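Local coordinates for beta-lactamase/D-alanine Carboxypeptidase (PDB 3RJU), which probably cleaves beta-lactams or the terminal D-alanine of cell-wall peptides, as a member of the beta-lactamase and penicillin-binding protein family, at residues Pro119-Gly124 / Tyr159-Tyr164; Ala163-Ala168 / Val221-Ser226; Asn96-Ser101 / Lys145-Thr150. One frame throughout, in Å; residues are numbered along the deposited sequence. Where two conformers were deposited one is given.

Interaction 1: Pro119-Gly124 / Tyr159-Tyr164. With CIT (citric acid), chain B.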
loop_
_atom_site.group_PDB
_atom_site.type_symbol
_atom_site.label_atom_id
_atom_site.label_comp_id
_atom_site.label_asym_id
_atom_site.label_seq_id
_atom_site.Cartn_x
_atom_site.Cartn_y
_atom_site.Cartn_z
ATOM N N PRO A 119 9.522 -7.196 -14.386
ATOM C CA PRO A 119 10.132 -7.766 -13.179
ATOM C C PRO A 119 9.758 -6.978 -11.925
ATOM O O PRO A 119 9.228 -5.871 -12.002
ATOM C CB PRO A 119 11.635 -7.662 -13.453
ATOM C CG PRO A 119 11.751 -6.522 -14.400
ATOM C CD PRO A 119 10.502 -6.515 -15.246
ATOM N N ARG A 120 10.062 -7.557 -10.775
ATOM C CA ARG A 120 9.686 -6.959 -9.504
ATOM C C ARG A 120 10.446 -5.649 -9.272
ATOM O O ARG A 120 9.862 -4.656 -8.831
ATOM C CB ARG A 120 9.940 -7.954 -8.377
ATOM C CG ARG A 120 9.748 -7.415 -6.975
ATOM C CD ARG A 120 9.972 -8.523 -5.964
ATOM N NE ARG A 120 9.961 -7.959 -4.627
ATOM C CZ ARG A 120 9.080 -8.248 -3.677
ATOM N NH1 ARG A 120 8.126 -9.155 -3.878
ATOM N NH2 ARG A 120 9.177 -7.629 -2.508
ATOM N N GLU A 121 11.751 -5.666 -9.560
ATOM C CA GLU A 121 12.578 -4.460 -9.525
ATOM C C GLU A 121 13.302 -4.262 -10.854
ATOM O O GLU A 121 13.583 -5.215 -11.573
ATOM C CB GLU A 121 13.634 -4.537 -8.423
ATOM C CG GLU A 121 13.074 -4.716 -7.039
ATOM C CD GLU A 121 12.527 -3.447 -6.415
ATOM O OE1 GLU A 121 12.665 -2.346 -6.989
ATOM O OE2 GLU A 121 11.957 -3.555 -5.318
ATOM N N GLN A 122 13.632 -3.020 -11.172
ATOM C CA GLN A 122 14.587 -2.806 -12.240
ATOM C C GLN A 122 15.872 -3.549 -11.885
ATOM O O GLN A 122 16.389 -3.408 -10.782
ATOM C CB GLN A 122 14.888 -1.320 -12.407
ATOM C CG GLN A 122 15.795 -1.057 -13.602
ATOM C CD GLN A 122 15.991 0.415 -13.848
ATOM O OE1 GLN A 122 15.088 1.202 -13.611
ATOM N NE2 GLN A 122 17.169 0.795 -14.334
ATOM N N PRO A 123 16.394 -4.358 -12.818
ATOM C CA PRO A 123 17.658 -5.057 -12.547
ATOM C C PRO A 123 18.854 -4.111 -12.568
ATOM O O PRO A 123 18.750 -2.981 -13.064
ATOM C CB PRO A 123 17.770 -6.044 -13.710
ATOM C CG PRO A 123 16.953 -5.421 -14.813
ATOM C CD PRO A 123 15.826 -4.692 -14.135
ATOM N N GLY A 124 19.974 -4.569 -12.017
ATOM C CA GLY A 124 21.250 -3.913 -12.222
ATOM C C GLY A 124 21.528 -2.676 -11.397
ATOM O O GLY A 124 22.345 -1.841 -11.800
ATOM N N TYR A 159 4.335 -9.870 -8.300
ATOM C CA TYR A 159 4.325 -8.613 -7.565
ATOM C C TYR A 159 5.482 -7.750 -8.033
ATOM O O TYR A 159 6.627 -8.218 -8.110
ATOM C CB TYR A 159 4.498 -8.918 -6.095
ATOM C CG TYR A 159 4.356 -7.740 -5.185
ATOM C CD1 TYR A 159 3.092 -7.308 -4.780
ATOM C CD2 TYR A 159 5.475 -7.057 -4.708
ATOM C CE1 TYR A 159 2.934 -6.237 -3.915
ATOM C CE2 TYR A 159 5.332 -5.973 -3.845
ATOM C CZ TYR A 159 4.059 -5.571 -3.440
ATOM O OH TYR A 159 3.909 -4.521 -2.567
ATOM N N SER A 160 5.190 -6.485 -8.319
ATOM C CA SER A 160 6.206 -5.593 -8.861
ATOM C C SER A 160 6.157 -4.189 -8.258
ATOM O O SER A 160 5.091 -3.562 -8.164
ATOM C CB SER A 160 6.117 -5.530 -10.392
ATOM O OG SER A 160 7.064 -4.613 -10.903
ATOM N N ASN A 161 7.323 -3.735 -7.812
ATOM C CA ASN A 161 7.544 -2.345 -7.453
ATOM C C ASN A 161 7.788 -1.489 -8.690
ATOM O O ASN A 161 7.156 -0.436 -8.851
ATOM C CB ASN A 161 8.703 -2.255 -6.471
ATOM C CG ASN A 161 8.361 -2.910 -5.140
ATOM O OD1 ASN A 161 7.221 -2.832 -4.687
ATOM N ND2 ASN A 161 9.341 -3.556 -4.510
ATOM N N LEU A 162 8.686 -1.960 -9.559
ATOM C CA LEU A 162 8.978 -1.269 -10.814
ATOM C C LEU A 162 7.699 -0.879 -11.568
ATOM O O LEU A 162 7.543 0.270 -11.987
ATOM C CB LEU A 162 9.821 -2.163 -11.711
ATOM C CG LEU A 162 10.074 -1.649 -13.123
ATOM C CD1 LEU A 162 10.787 -0.281 -13.062
ATOM C CD2 LEU A 162 10.894 -2.681 -13.915
ATOM N N ALA A 163 6.798 -1.838 -11.764
ATOM C CA ALA A 163 5.577 -1.576 -12.507
ATOM C C ALA A 163 4.735 -0.465 -11.870
ATOM O O ALA A 163 4.124 0.341 -12.578
ATOM C CB ALA A 163 4.756 -2.876 -12.670
ATOM N N TYR A 164 4.679 -0.440 -10.536
ATOM C CA TYR A 164 3.908 0.569 -9.827
ATOM C C TYR A 164 4.526 1.972 -9.908
ATOM O O TYR A 164 3.800 2.970 -9.939
ATOM C CB TYR A 164 3.649 0.162 -8.367
ATOM C CG TYR A 164 2.224 -0.281 -8.156
ATOM C CD1 TYR A 164 1.246 0.636 -7.806
ATOM C CD2 TYR A 164 1.845 -1.614 -8.364
ATOM C CE1 TYR A 164 -0.073 0.258 -7.638
ATOM C CE2 TYR A 164 0.522 -2.008 -8.204
ATOM C CZ TYR A 164 -0.433 -1.061 -7.829
ATOM O OH TYR A 164 -1.745 -1.424 -7.660
HETATM C C1 CIT B . 8.526 -8.444 1.321
HETATM O O1 CIT B . 9.093 -7.918 2.312
HETATM O O2 CIT B . 9.235 -8.863 0.395
HETATM C C2 CIT B . 7.024 -8.581 1.239
HETATM C C3 CIT B . 6.433 -7.425 0.423
HETATM O O7 CIT B . 6.923 -7.540 -0.934
HETATM C C4 CIT B . 6.857 -6.071 0.999
HETATM C C5 CIT B . 6.260 -4.910 0.227
HETATM O O3 CIT B . 6.110 -3.789 0.751
HETATM O O4 CIT B . 5.907 -5.073 -0.969
HETATM C C6 CIT B . 4.925 -7.570 0.412
HETATM O O5 CIT B . 4.274 -7.278 1.435
HETATM O O6 CIT B . 4.354 -8.015 -0.623
#

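Interaction 2: Ala163-Ala168 / Val221-Ser226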
loop_
_atom_site.group_PDB
_atom_site.type_symbol
_atom_site.label_atom_id
_atom_site.label_comp_id
_atom_site.label_asym_id
_atom_site.label_seq_id
_atom_site.Cartn_x
_atom_site.Cartn_y
_atom_site.Cartn_z
ATOM N N ALA A 163 6.798 -1.838 -11.764
ATOM C CA ALA A 163 5.577 -1.576 -12.507
ATOM C C ALA A 163 4.735 -0.465 -11.870
ATOM O O ALA A 163 4.124 0.341 -12.578
ATOM C CB ALA A 163 4.756 -2.876 -12.670
ATOM N N TYR A 164 4.679 -0.440 -10.536
ATOM C CA TYR A 164 3.908 0.569 -9.827
ATOM C C TYR A 164 4.526 1.972 -9.908
ATOM O O TYR A 164 3.800 2.970 -9.939
ATOM C CB TYR A 164 3.649 0.162 -8.367
ATOM C CG TYR A 164 2.224 -0.281 -8.156
ATOM C CD1 TYR A 164 1.246 0.636 -7.806
ATOM C CD2 TYR A 164 1.845 -1.614 -8.364
ATOM C CE1 TYR A 164 -0.073 0.258 -7.638
ATOM C CE2 TYR A 164 0.522 -2.008 -8.204
ATOM C CZ TYR A 164 -0.433 -1.061 -7.829
ATOM O OH TYR A 164 -1.745 -1.424 -7.660
ATOM N N ASP A 165 5.856 2.056 -9.958
ATOM C CA ASP A 165 6.478 3.361 -10.162
ATOM C C ASP A 165 6.300 3.837 -11.613
ATOM O O ASP A 165 6.064 5.028 -11.860
ATOM C CB ASP A 165 7.930 3.332 -9.698
ATOM C CG ASP A 165 8.026 3.151 -8.205
ATOM O OD1 ASP A 165 7.274 3.874 -7.510
ATOM O OD2 ASP A 165 8.800 2.280 -7.742
ATOM N N LEU A 166 6.376 2.908 -12.566
ATOM C CA LEU A 166 6.021 3.259 -13.945
ATOM C C LEU A 166 4.571 3.760 -14.028
ATOM O O LEU A 166 4.278 4.672 -14.784
ATOM C CB LEU A 166 6.238 2.089 -14.910
ATOM C CG LEU A 166 7.710 1.704 -15.139
ATOM C CD1 LEU A 166 7.819 0.368 -15.878
ATOM C CD2 LEU A 166 8.478 2.799 -15.892
ATOM N N LEU A 167 3.671 3.153 -13.262
ATOM C CA LEU A 167 2.289 3.614 -13.217
ATOM C C LEU A 167 2.218 5.056 -12.716
ATOM O O LEU A 167 1.526 5.899 -13.306
ATOM C CB LEU A 167 1.439 2.704 -12.332
ATOM C CG LEU A 167 -0.027 3.091 -12.152
ATOM C CD1 LEU A 167 -0.756 3.226 -13.498
ATOM C CD2 LEU A 167 -0.730 2.071 -11.244
ATOM N N ALA A 168 2.931 5.351 -11.631
ATOM C CA ALA A 168 2.933 6.713 -11.098
ATOM C C ALA A 168 3.459 7.670 -12.151
ATOM O O ALA A 168 2.897 8.746 -12.329
ATOM C CB ALA A 168 3.783 6.815 -9.828
ATOM N N VAL A 221 10.664 10.153 -3.499
ATOM C CA VAL A 221 9.899 10.311 -4.729
ATOM C C VAL A 221 10.222 9.223 -5.775
ATOM O O VAL A 221 9.364 8.867 -6.593
ATOM C CB VAL A 221 10.085 11.724 -5.316
ATOM C CG1 VAL A 221 9.504 11.807 -6.739
ATOM C CG2 VAL A 221 9.440 12.744 -4.405
ATOM N N ALA A 222 11.439 8.681 -5.741
ATOM C CA ALA A 222 11.795 7.582 -6.648
ATOM C C ALA A 222 10.826 6.396 -6.557
ATOM O O ALA A 222 10.602 5.696 -7.547
ATOM C CB ALA A 222 13.202 7.110 -6.403
ATOM N N ALA A 223 10.258 6.172 -5.374
ATOM C CA ALA A 223 9.314 5.074 -5.178
ATOM C C ALA A 223 7.892 5.612 -4.955
ATOM O O ALA A 223 7.105 5.041 -4.195
ATOM C CB ALA A 223 9.757 4.198 -3.992
ATOM N N ALA A 224 7.567 6.704 -5.640
ATOM C CA ALA A 224 6.291 7.394 -5.478
ATOM C C ALA A 224 5.075 6.492 -5.668
ATOM O O ALA A 224 4.057 6.664 -5.003
ATOM C CB ALA A 224 6.220 8.560 -6.448
ATOM N N GLY A 225 5.170 5.561 -6.607
ATOM C CA GLY A 225 4.075 4.659 -6.891
ATOM C C GLY A 225 4.084 3.360 -6.100
ATOM O O GLY A 225 3.011 2.799 -5.829
ATOM N N SER A 226 5.277 2.872 -5.740
ATOM C CA SER A 226 5.408 1.513 -5.211
ATOM C C SER A 226 5.507 1.444 -3.692
ATOM O O SER A 226 5.061 0.462 -3.087
ATOM C CB SER A 226 6.647 0.816 -5.800
ATOM O OG SER A 226 7.823 1.492 -5.418
#

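Interaction 3: Asn96-Ser101 / Lys145-Thr150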
loop_
_atom_site.group_PDB
_atom_site.type_symbol
_atom_site.label_atom_id
_atom_site.label_comp_id
_atom_site.label_asym_id
_atom_site.label_seq_id
_atom_site.Cartn_x
_atom_site.Cartn_y
_atom_site.Cartn_z
ATOM N N ASN A 96 10.674 4.059 -26.630
ATOM C CA ASN A 96 9.959 2.817 -26.860
ATOM C C ASN A 96 9.518 2.180 -25.550
ATOM O O ASN A 96 10.260 2.193 -24.566
ATOM C CB ASN A 96 10.866 1.855 -27.635
ATOM C CG ASN A 96 10.285 0.460 -27.748
ATOM O OD1 ASN A 96 9.278 0.246 -28.433
ATOM N ND2 ASN A 96 10.926 -0.505 -27.089
ATOM N N VAL A 97 8.295 1.663 -25.523
ATOM C CA VAL A 97 7.867 0.811 -24.426
ATOM C C VAL A 97 7.674 -0.577 -25.005
ATOM O O VAL A 97 6.833 -0.780 -25.883
ATOM C CB VAL A 97 6.557 1.282 -23.781
ATOM C CG1 VAL A 97 6.090 0.256 -22.747
ATOM C CG2 VAL A 97 6.750 2.655 -23.144
ATOM N N PRO A 98 8.471 -1.537 -24.538
ATOM C CA PRO A 98 8.375 -2.875 -25.122
ATOM C C PRO A 98 7.057 -3.567 -24.779
ATOM O O PRO A 98 6.430 -3.310 -23.748
ATOM C CB PRO A 98 9.546 -3.611 -24.475
ATOM C CG PRO A 98 9.670 -2.954 -23.133
ATOM C CD PRO A 98 9.422 -1.494 -23.416
ATOM N N SER A 99 6.667 -4.487 -25.650
ATOM C CA SER A 99 5.445 -5.249 -25.481
ATOM C C SER A 99 5.710 -6.684 -25.869
ATOM O O SER A 99 6.567 -6.963 -26.717
ATOM C CB SER A 99 4.355 -4.705 -26.394
ATOM O OG SER A 99 4.785 -4.731 -27.741
ATOM N N TYR A 100 4.947 -7.592 -25.275
ATOM C CA TYR A 100 5.087 -8.990 -25.584
ATOM C C TYR A 100 4.856 -9.223 -27.079
ATOM O O TYR A 100 5.628 -9.932 -27.729
ATOM C CB TYR A 100 4.097 -9.819 -24.766
ATOM C CG TYR A 100 4.095 -11.230 -25.254
ATOM C CD1 TYR A 100 5.180 -12.073 -25.001
ATOM C CD2 TYR A 100 3.035 -11.717 -25.998
ATOM C CE1 TYR A 100 5.200 -13.373 -25.468
ATOM C CE2 TYR A 100 3.038 -12.998 -26.467
ATOM C CZ TYR A 100 4.122 -13.827 -26.210
ATOM O OH TYR A 100 4.120 -15.106 -26.687
ATOM N N SER A 101 3.789 -8.615 -27.606
ATOM C CA SER A 101 3.510 -8.587 -29.051
ATOM C C SER A 101 2.729 -7.310 -29.389
ATOM O O SER A 101 2.189 -6.640 -28.501
ATOM C CB SER A 101 2.719 -9.821 -29.495
ATOM O OG SER A 101 1.392 -9.779 -28.996
ATOM N N LYS A 145 13.281 1.346 -22.197
ATOM C CA LYS A 145 13.303 1.522 -23.636
ATOM C C LYS A 145 14.125 0.440 -24.343
ATOM O O LYS A 145 13.933 0.190 -25.527
ATOM C CB LYS A 145 13.777 2.926 -24.004
ATOM C CG LYS A 145 15.243 3.178 -23.778
ATOM C CD LYS A 145 15.559 4.615 -24.130
ATOM C CE LYS A 145 17.038 4.896 -24.021
ATOM N NZ LYS A 145 17.324 6.335 -24.307
ATOM N N LEU A 146 15.010 -0.218 -23.601
ATOM C CA LEU A 146 15.820 -1.298 -24.150
ATOM C C LEU A 146 15.395 -2.670 -23.634
ATOM O O LEU A 146 15.989 -3.682 -24.009
ATOM C CB LEU A 146 17.295 -1.076 -23.811
ATOM C CG LEU A 146 17.964 0.155 -24.415
ATOM C CD1 LEU A 146 19.346 0.335 -23.814
ATOM C CD2 LEU A 146 18.033 0.018 -25.924
ATOM N N ALA A 147 14.377 -2.699 -22.774
ATOM C CA ALA A 147 13.959 -3.927 -22.104
ATOM C C ALA A 147 13.162 -4.832 -23.027
ATOM O O ALA A 147 12.600 -4.383 -24.023
ATOM C CB ALA A 147 13.122 -3.587 -20.846
ATOM N N LYS A 148 13.121 -6.115 -22.693
ATOM C CA LYS A 148 12.312 -7.076 -23.423
ATOM C C LYS A 148 11.236 -7.621 -22.503
ATOM O O LYS A 148 11.488 -7.927 -21.340
ATOM C CB LYS A 148 13.176 -8.214 -23.970
ATOM C CG LYS A 148 14.108 -7.759 -25.081
ATOM C CD LYS A 148 15.173 -8.795 -25.383
ATOM C CE LYS A 148 16.120 -8.315 -26.477
ATOM N NZ LYS A 148 15.435 -8.228 -27.803
ATOM N N VAL A 149 10.026 -7.722 -23.030
ATOM C CA VAL A 149 8.921 -8.271 -22.271
ATOM C C VAL A 149 8.571 -9.605 -22.907
ATOM O O VAL A 149 8.124 -9.657 -24.057
ATOM C CB VAL A 149 7.699 -7.314 -22.291
ATOM C CG1 VAL A 149 6.510 -7.948 -21.595
ATOM C CG2 VAL A 149 8.063 -5.970 -21.637
ATOM N N THR A 150 8.766 -10.687 -22.166
ATOM C CA THR A 150 8.641 -12.011 -22.749
ATOM C C THR A 150 7.443 -12.841 -22.286
ATOM O O THR A 150 7.290 -13.992 -22.691
ATOM C CB THR A 150 9.926 -12.836 -22.545
ATOM O OG1 THR A 150 10.161 -13.013 -21.141
ATOM C CG2 THR A 150 11.124 -12.125 -23.182
HETATM O O HOH W 1 9.549 -7.153 -25.795
HETATM O O HOH W 2 8.477 -10.564 -26.742
#

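Interaction 1: Pro119-Gly124 / Tyr159-Tyr164
Arg120 O receives two backbone N-H groups where the chain turns into helix 162-175: Leu162 N at 3.0 Å, almost straight (171°), and Asn161 N at 2.9 Å, more bent but on a carbonyl lone pair. Alongside, Ser160 OG donates to Pro119 O (2.7 Å) and accepts from Ala163 N, a capping bond; a small hydroxyl suits a place that asks one atom both to give and to take. Asn161 ND2 reaches Glu121 OE2 at 2.7 Å from above the carboxylate plane, while its OD1 accepts from Lys65. Tyr159-Ser160-Asn161 reads as the YxN motif of class C beta-lactamases and their penicillin-binding relatives, and Ser62 with Lys65 as the SxxK motif, so the contact probably edges the active site. Tyr159 OH bonds to Lys65 and Lys302, and more weakly to O4 of citrate, probably from the crystallisation liquor. With CG anti to the backbone N (chi1 173°) and the chain extended to NE, Arg120 runs past Tyr159 O, and Tyr159 CD2 lies over one guanidinium face, 3.5 Å from Arg120 NH1. Arg120 NH2 donates to citrate O7 at 2.8 Å. Farther out, Leu162 CD2 packs on Pro119 CG (4.0 Å), and His114 stacks on the Tyr159 ring.

Interaction 2: Ala163-Ala168 / Val221-Ser226
Asp165, on helix 162-175, spends its whole carboxylate on the bend Ala222-Ser226. Its CB lies 4.2 Å from Ala222 O, a carbonyl that is itself bonded to Arg140. CG sits beside the backbone N and anti to the carbonyl carbon (chi1 -67°), and from there the two oxygens divide the work. OD1 is gripped by two backbone donors. Gly225 N arrives nearly head-on to the C-O bond, 2.8 Å from Asp165 OD1, whereas Ser226 N comes to 2.9 Å from Asp165 OD1 from above the carboxylate plane. Both bonds are bent (132° and 131°). OD2 takes the hydroxyl of Ser226 on its syn side, with OG only 2.6 Å away; OG reaches it from between the backbone N and carbonyl carbon (chi1 63°).

The backbones come close because Gly225 carries no side chain. Its CA rests 3.7 Å from Ala168 CB, one helical turn beyond Tyr164, and makes a CA-H...O contact with Tyr164 O. A methyl group is all that Ala168 brings to this face. Tyr164 meets the bend through CB and CD1, with Gly225 O oblique to the ring, 3.4 Å from CD1, while its hydroxyl bonds to Ala112 O and Ser69. The contact thus joins helix 162-175 to the loop before strand 230-231, and Ser226 O goes on to bond Lys65 of the probable SxxK motif. With three donors directed at one buried carboxylate and Arg140 packed against it, Asp165 is likely to be ionised, its charge probably spread over the two amides and the Ser226 hydroxyl.

Interaction 3: Asn96-Ser101 / Lys145-Thr150
The Tyr100 ring has Val149 O at its edge, near the plane, and Thr150 O obliquely beside CE1 at 3.5 Å; the same side chain also touches Pro152. The other flat group, the Asn96 amide, reaches Lys145 O with ND2 in a long, weak hydrogen bond of 3.5 Å.

Between these ends sits the pyrrolidine ring of Pro98. Its CB approaches Ala147 O to 3.2 Å and its CG meets Val149 CG2 at 3.7 Å, the two side chains crossing at about a right angle. A rigid, compact ring and a branched side chain suit this buried centre, which Leu144 of helix 137-144 extends by touching Pro98, and Ile106 by touching Val149.

The end-to-end directions of the two segments, taken from CA 96 to 100 and from CA 145 to 150, are only 4° apart, but these are loops and not paired strands: no direct backbone N-H...O bond links them. Water takes that part. One water accepts from Val149 N at 2.9 Å and donates to Ser99 O; a second donates to both Val149 O and Tyr100 O. Val149 O also receives a CA-H...O contact from Tyr100. At the other end Lys145 CA lies 3.3 Å from Asn96 O, again as a CA-H...O contact, while the extended lysine chain leads away to Gln142.

Chemically, apolar contacts of Pro98 and Val149 hold the centre, and direct polar contacts are few: one weak hydrogen bond, with the two waters joining the backbones. Asn96 O is buried without a conventional hydrogen-bond partner in the model, so the CA-H of Lys145 is a modest compensation.

Overall arrangement
Interactions 1 and 2 adjoin, their centres about 10 Å apart: both use helix 162-175, share Ala163 and Tyr164, and touch where Asn161 O packs against Ser226 CB. That one helix thus ties the loop after helix 108-113 to the loop before strand 230-231, beside the probable catalytic residues. Interaction 3 lies farther out, about 14 Å from interaction 1 and about 18 Å from interaction 2 between centres, and touches neither. Along the chain its segments alternate with those of interaction 1, whereas it closes before interaction 2 opens. All three lie in the largely helical part of the fold, with interaction 1 facing sheet strand 299-306 across the citrate site, and only the first two border the probable active site.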